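Local coordinates for single-stranded-DNA-specific exonuclease RecJ (PDB 2ZXR), which degrades single-stranded DNA from the 5' end toward the 3' end with the help of divalent metal ions, with no detectable activity on single-stranded RNA, at residues 381-389 and 397-405. Residues are numbered along the deposited sequence; the frame is centred on the assembly and turned at random.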
ATOM      1  N   LEU A 381       8.098   1.383  25.170  1.00 27.94           N
ATOM      2  CA  LEU A 381       8.803   2.427  25.891  1.00 28.69           C
ATOM      3  C   LEU A 381       8.155   2.571  27.263  1.00 30.11           C
ATOM      4  O   LEU A 381       8.838   2.789  28.270  1.00 28.75           O
ATOM      5  CB  LEU A 381       8.732   3.769  25.146  1.00 25.12           C
ATOM      6  CG  LEU A 381       9.446   3.841  23.788  1.00 24.95           C
ATOM      7  CD1 LEU A 381       9.433   5.308  23.282  1.00 22.64           C
ATOM      8  CD2 LEU A 381      10.888   3.329  23.918  1.00 22.75           C
ATOM      9  N   ARG A 382       6.828   2.457  27.301  1.00 31.63           N
ATOM     10  CA  ARG A 382       6.123   2.566  28.573  1.00 32.95           C
ATOM     11  C   ARG A 382       6.639   1.507  29.539  1.00 32.54           C
ATOM     12  O   ARG A 382       6.854   1.795  30.700  1.00 34.22           O
ATOM     13  CB  ARG A 382       4.615   2.399  28.372  1.00 34.72           C
ATOM     14  CG  ARG A 382       3.793   2.483  29.651  1.00 38.60           C
ATOM     15  CD  ARG A 382       2.416   3.025  29.321  1.00 42.00           C
ATOM     16  NE  ARG A 382       2.576   4.277  28.576  1.00 46.18           N
ATOM     17  CZ  ARG A 382       1.702   4.755  27.691  1.00 46.57           C
ATOM     18  NH1 ARG A 382       0.588   4.084  27.438  1.00 47.17           N
ATOM     19  NH2 ARG A 382       1.955   5.900  27.050  1.00 46.64           N
ATOM     20  N   SER A 383       6.865   0.293  29.059  1.00 32.50           N
ATOM     21  CA  SER A 383       7.353  -0.773  29.927  1.00 32.83           C
ATOM     22  C   SER A 383       8.699  -0.430  30.551  1.00 33.24           C
ATOM     23  O   SER A 383       9.061  -0.988  31.576  1.00 34.45           O
ATOM     24  CB  SER A 383       7.466  -2.108  29.163  1.00 32.89           C
ATOM     25  OG  SER A 383       8.642  -2.190  28.360  1.00 33.85           O
ATOM     26  N   ALA A 384       9.445   0.482  29.938  1.00 33.31           N
ATOM     27  CA  ALA A 384      10.754   0.878  30.470  1.00 32.97           C
ATOM     28  C   ALA A 384      10.791   2.376  30.818  1.00 32.77           C
ATOM     29  O   ALA A 384      11.872   2.964  30.897  1.00 31.00           O
ATOM     30  CB  ALA A 384      11.824   0.574  29.430  1.00 33.85           C
ATOM     31  N   GLU A 385       9.624   2.977  31.056  1.00 32.63           N
ATOM     32  CA  GLU A 385       9.545   4.419  31.292  1.00 34.05           C
ATOM     33  C   GLU A 385      10.315   5.056  32.446  1.00 34.63           C
ATOM     34  O   GLU A 385      10.716   6.225  32.355  1.00 34.26           O
ATOM     35  CB  GLU A 385       8.082   4.860  31.366  1.00 35.73           C
ATOM     36  CG  GLU A 385       7.359   4.457  32.636  1.00 38.85           C
ATOM     37  CD  GLU A 385       5.880   4.808  32.574  1.00 41.16           C
ATOM     38  OE1 GLU A 385       5.548   5.992  32.322  1.00 41.47           O
ATOM     39  OE2 GLU A 385       5.051   3.895  32.772  1.00 42.97           O
ATOM     40  N   ASP A 386      10.529   4.320  33.526  1.00 34.95           N
ATOM     41  CA  ASP A 386      11.265   4.887  34.654  1.00 36.23           C
ATOM     42  C   ASP A 386      12.681   5.302  34.218  1.00 35.47           C
ATOM     43  O   ASP A 386      13.293   6.194  34.816  1.00 34.99           O
ATOM     44  CB  ASP A 386      11.368   3.858  35.786  1.00 37.40           C
ATOM     45  CG  ASP A 386      12.069   2.579  35.348  1.00 40.67           C
ATOM     46  OD1 ASP A 386      11.535   1.849  34.481  1.00 42.65           O
ATOM     47  OD2 ASP A 386      13.172   2.293  35.864  1.00 44.25           O
ATOM     48  N   LEU A 387      13.176   4.650  33.168  1.00 34.56           N
ATOM     49  CA  LEU A 387      14.526   4.871  32.636  1.00 33.87           C
ATOM     50  C   LEU A 387      14.667   6.046  31.680  1.00 33.53           C
ATOM     51  O   LEU A 387      15.771   6.429  31.321  1.00 34.68           O
ATOM     52  CB  LEU A 387      14.968   3.613  31.890  1.00 32.68           C
ATOM     53  CG  LEU A 387      15.768   2.459  32.481  1.00 32.77           C
ATOM     54  CD1 LEU A 387      15.590   2.348  33.976  1.00 32.53           C
ATOM     55  CD2 LEU A 387      15.361   1.194  31.750  1.00 30.38           C
ATOM     56  N   LEU A 388      13.552   6.622  31.266  1.00 34.19           N
ATOM     57  CA  LEU A 388      13.576   7.691  30.274  1.00 33.62           C
ATOM     58  C   LEU A 388      13.348   9.099  30.783  1.00 34.32           C
ATOM     59  O   LEU A 388      12.651   9.305  31.774  1.00 35.99           O
ATOM     60  CB  LEU A 388      12.537   7.372  29.197  1.00 31.40           C
ATOM     61  CG  LEU A 388      12.575   5.926  28.704  1.00 30.77           C
ATOM     62  CD1 LEU A 388      11.413   5.671  27.740  1.00 30.65           C
ATOM     63  CD2 LEU A 388      13.917   5.654  28.037  1.00 28.66           C
ATOM     64  N   LEU A 389      13.933  10.065  30.091  1.00 33.30           N
ATOM     65  CA  LEU A 389      13.772  11.461  30.449  1.00 33.30           C
ATOM     66  C   LEU A 389      12.421  11.938  29.926  1.00 34.47           C
ATOM     67  O   LEU A 389      11.804  12.859  30.475  1.00 34.36           O
ATOM     68  CB  LEU A 389      14.904  12.294  29.837  1.00 31.60           C
ATOM     69  CG  LEU A 389      16.270  11.917  30.404  1.00 32.26           C
ATOM     70  CD1 LEU A 389      17.378  12.673  29.676  1.00 30.82           C
ATOM     71  CD2 LEU A 389      16.276  12.239  31.929  1.00 30.95           C
ATOM     72  N   ALA A 397       5.661   3.889  15.613  1.00 26.45           N
ATOM     73  CA  ALA A 397       6.811   4.775  15.713  1.00 25.99           C
ATOM     74  C   ALA A 397       6.741   5.526  17.012  1.00 25.85           C
ATOM     75  O   ALA A 397       5.654   5.913  17.446  1.00 25.90           O
ATOM     76  CB  ALA A 397       6.809   5.762  14.557  1.00 24.37           C
ATOM     77  N   ALA A 398       7.894   5.754  17.637  1.00 26.16           N
ATOM     78  CA  ALA A 398       7.913   6.476  18.910  1.00 26.30           C
ATOM     79  C   ALA A 398       9.255   7.143  19.088  1.00 25.87           C
ATOM     80  O   ALA A 398      10.203   6.809  18.399  1.00 27.56           O
ATOM     81  CB  ALA A 398       7.624   5.508  20.082  1.00 25.53           C
ATOM     82  N   GLY A 399       9.336   8.095  19.998  1.00 25.23           N
ATOM     83  CA  GLY A 399      10.591   8.785  20.213  1.00 25.05           C
ATOM     84  C   GLY A 399      10.818   8.963  21.705  1.00 24.94           C
ATOM     85  O   GLY A 399       9.864   8.915  22.491  1.00 24.21           O
ATOM     86  N   PHE A 400      12.071   9.158  22.102  1.00 23.98           N
ATOM     87  CA  PHE A 400      12.372   9.356  23.509  1.00 22.80           C
ATOM     88  C   PHE A 400      13.718  10.008  23.693  1.00 23.13           C
ATOM     89  O   PHE A 400      14.418  10.277  22.727  1.00 22.04           O
ATOM     90  CB  PHE A 400      12.299   8.017  24.280  1.00 22.11           C
ATOM     91  CG  PHE A 400      13.267   6.941  23.800  1.00 22.62           C
ATOM     92  CD1 PHE A 400      14.469   6.703  24.483  1.00 21.43           C
ATOM     93  CD2 PHE A 400      12.964   6.144  22.697  1.00 20.35           C
ATOM     94  CE1 PHE A 400      15.357   5.669  24.067  1.00 21.52           C
ATOM     95  CE2 PHE A 400      13.836   5.128  22.277  1.00 21.65           C
ATOM     96  CZ  PHE A 400      15.039   4.889  22.967  1.00 21.44           C
ATOM     97  N   ALA A 401      14.049  10.319  24.942  1.00 23.79           N
ATOM     98  CA  ALA A 401      15.334  10.881  25.279  1.00 24.94           C
ATOM     99  C   ALA A 401      15.724  10.031  26.486  1.00 26.53           C
ATOM    100  O   ALA A 401      14.848   9.542  27.222  1.00 26.72           O
ATOM    101  CB  ALA A 401      15.214  12.365  25.650  1.00 23.96           C
ATOM    102  N   MET A 402      17.024   9.862  26.703  1.00 26.83           N
ATOM    103  CA  MET A 402      17.496   9.022  27.787  1.00 27.59           C
ATOM    104  C   MET A 402      19.009   9.124  27.962  1.00 28.64           C
ATOM    105  O   MET A 402      19.757   9.321  26.997  1.00 28.08           O
ATOM    106  CB  MET A 402      17.130   7.567  27.484  1.00 29.04           C
ATOM    107  CG  MET A 402      17.798   6.525  28.364  1.00 30.29           C
ATOM    108  SD  MET A 402      17.441   4.807  27.848  1.00 32.73           S
ATOM    109  CE  MET A 402      18.783   4.505  26.712  1.00 30.72           C
ATOM    110  N   ASP A 403      19.462   8.983  29.203  1.00 27.92           N
ATOM    111  CA  ASP A 403      20.883   9.039  29.478  1.00 26.93           C
ATOM    112  C   ASP A 403      21.447   7.744  28.897  1.00 26.41           C
ATOM    113  O   ASP A 403      21.006   6.654  29.260  1.00 24.94           O
ATOM    114  CB  ASP A 403      21.111   9.105  30.990  1.00 27.12           C
ATOM    115  CG  ASP A 403      22.554   9.365  31.339  1.00 28.01           C
ATOM    116  OD1 ASP A 403      23.410   8.548  30.959  1.00 27.65           O
ATOM    117  OD2 ASP A 403      22.833  10.386  31.988  1.00 28.49           O
ATOM    118  N   GLU A 404      22.407   7.853  27.982  1.00 26.26           N
ATOM    119  CA  GLU A 404      22.972   6.648  27.377  1.00 26.56           C
ATOM    120  C   GLU A 404      23.578   5.658  28.375  1.00 26.92           C
ATOM    121  O   GLU A 404      23.789   4.486  28.047  1.00 28.58           O
ATOM    122  CB  GLU A 404      24.008   7.026  26.317  1.00 26.41           C
ATOM    123  CG  GLU A 404      23.410   7.810  25.163  1.00 27.00           C
ATOM    124  CD  GLU A 404      24.425   8.115  24.052  1.00 29.36           C
ATOM    125  OE1 GLU A 404      25.641   7.939  24.281  1.00 28.76           O
ATOM    126  OE2 GLU A 404      24.005   8.535  22.951  1.00 29.23           O
ATOM    127  N   ALA A 405      23.845   6.105  29.597  1.00 26.58           N
ATOM    128  CA  ALA A 405      24.441   5.209  30.602  1.00 25.79           C
ATOM    129  C   ALA A 405      23.451   4.122  30.979  1.00 24.69           C
ATOM    130  O   ALA A 405      23.836   3.047  31.412  1.00 24.72           O
ATOM    131  CB  ALA A 405      24.861   6.006  31.866  1.00 25.27           C
TER
HETATM  132  O   HOH W   1      17.454   8.988  31.296  1.00 27.98           O
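Phe-400, on strand 397-401, turns one side of its ring to two leucines of 381-389, which meet its two ortho carbons: Leu-381 in the last turn of helix 377-383 and Leu-388 beyond the following 3-10 turn. Its CB already points at 381-389; with chi1 at 60°, CG is flanked by both backbone branches and CD2 is set against Leu-381. Followed outward, CB and CG lie against Leu-381 CD1; CD2 then meets both methyls of that leucine, CD1 of Leu-381 at 3.7 Å, and CE2 reaches only its CD2. On the other ortho carbon, Phe-400 CD1, Leu-388 CD2 closes to 3.7 Å. The Leu-381 side chain crosses that of Phe-400 at about a right angle, the Leu-388 side chain at a slant. Leu-381 CD1 also touches Ala-398 CB (3.7 Å), two residues back along the strand. Leu-388 CD2 is shared in turn: it packs on Met-402 SD at 3.6 Å, while Met-402 CG rests near the carbonyl oxygen of Leu-387.

Past these apolar groups the two backbones join. Leu-389 N donates to Ala-401 O (3.1 Å, 153° at the hydrogen), with the donor well above the carbonyl plane. A water bridges the next step, donating a hydrogen bond to Leu-387 O and accepting from Asp-403 N at 2.9 Å. Asp-403 OD1 accepts from Ala-405 N, closing an Asx turn where the chain leaves the sheet.

The contact lies within the DHHA1 domain, away from the metal site: the helix covers its mixed sheet beside helix 407-419, whose Phe-410 meets the Phe-400 ring, and strand 390-393 pairs with 397-401. Burial of apolar groups probably accounts for most of the inner part of the contact, whereas one direct and one water-mediated backbone link fix the chain entering the hairpin against the chain leaving it.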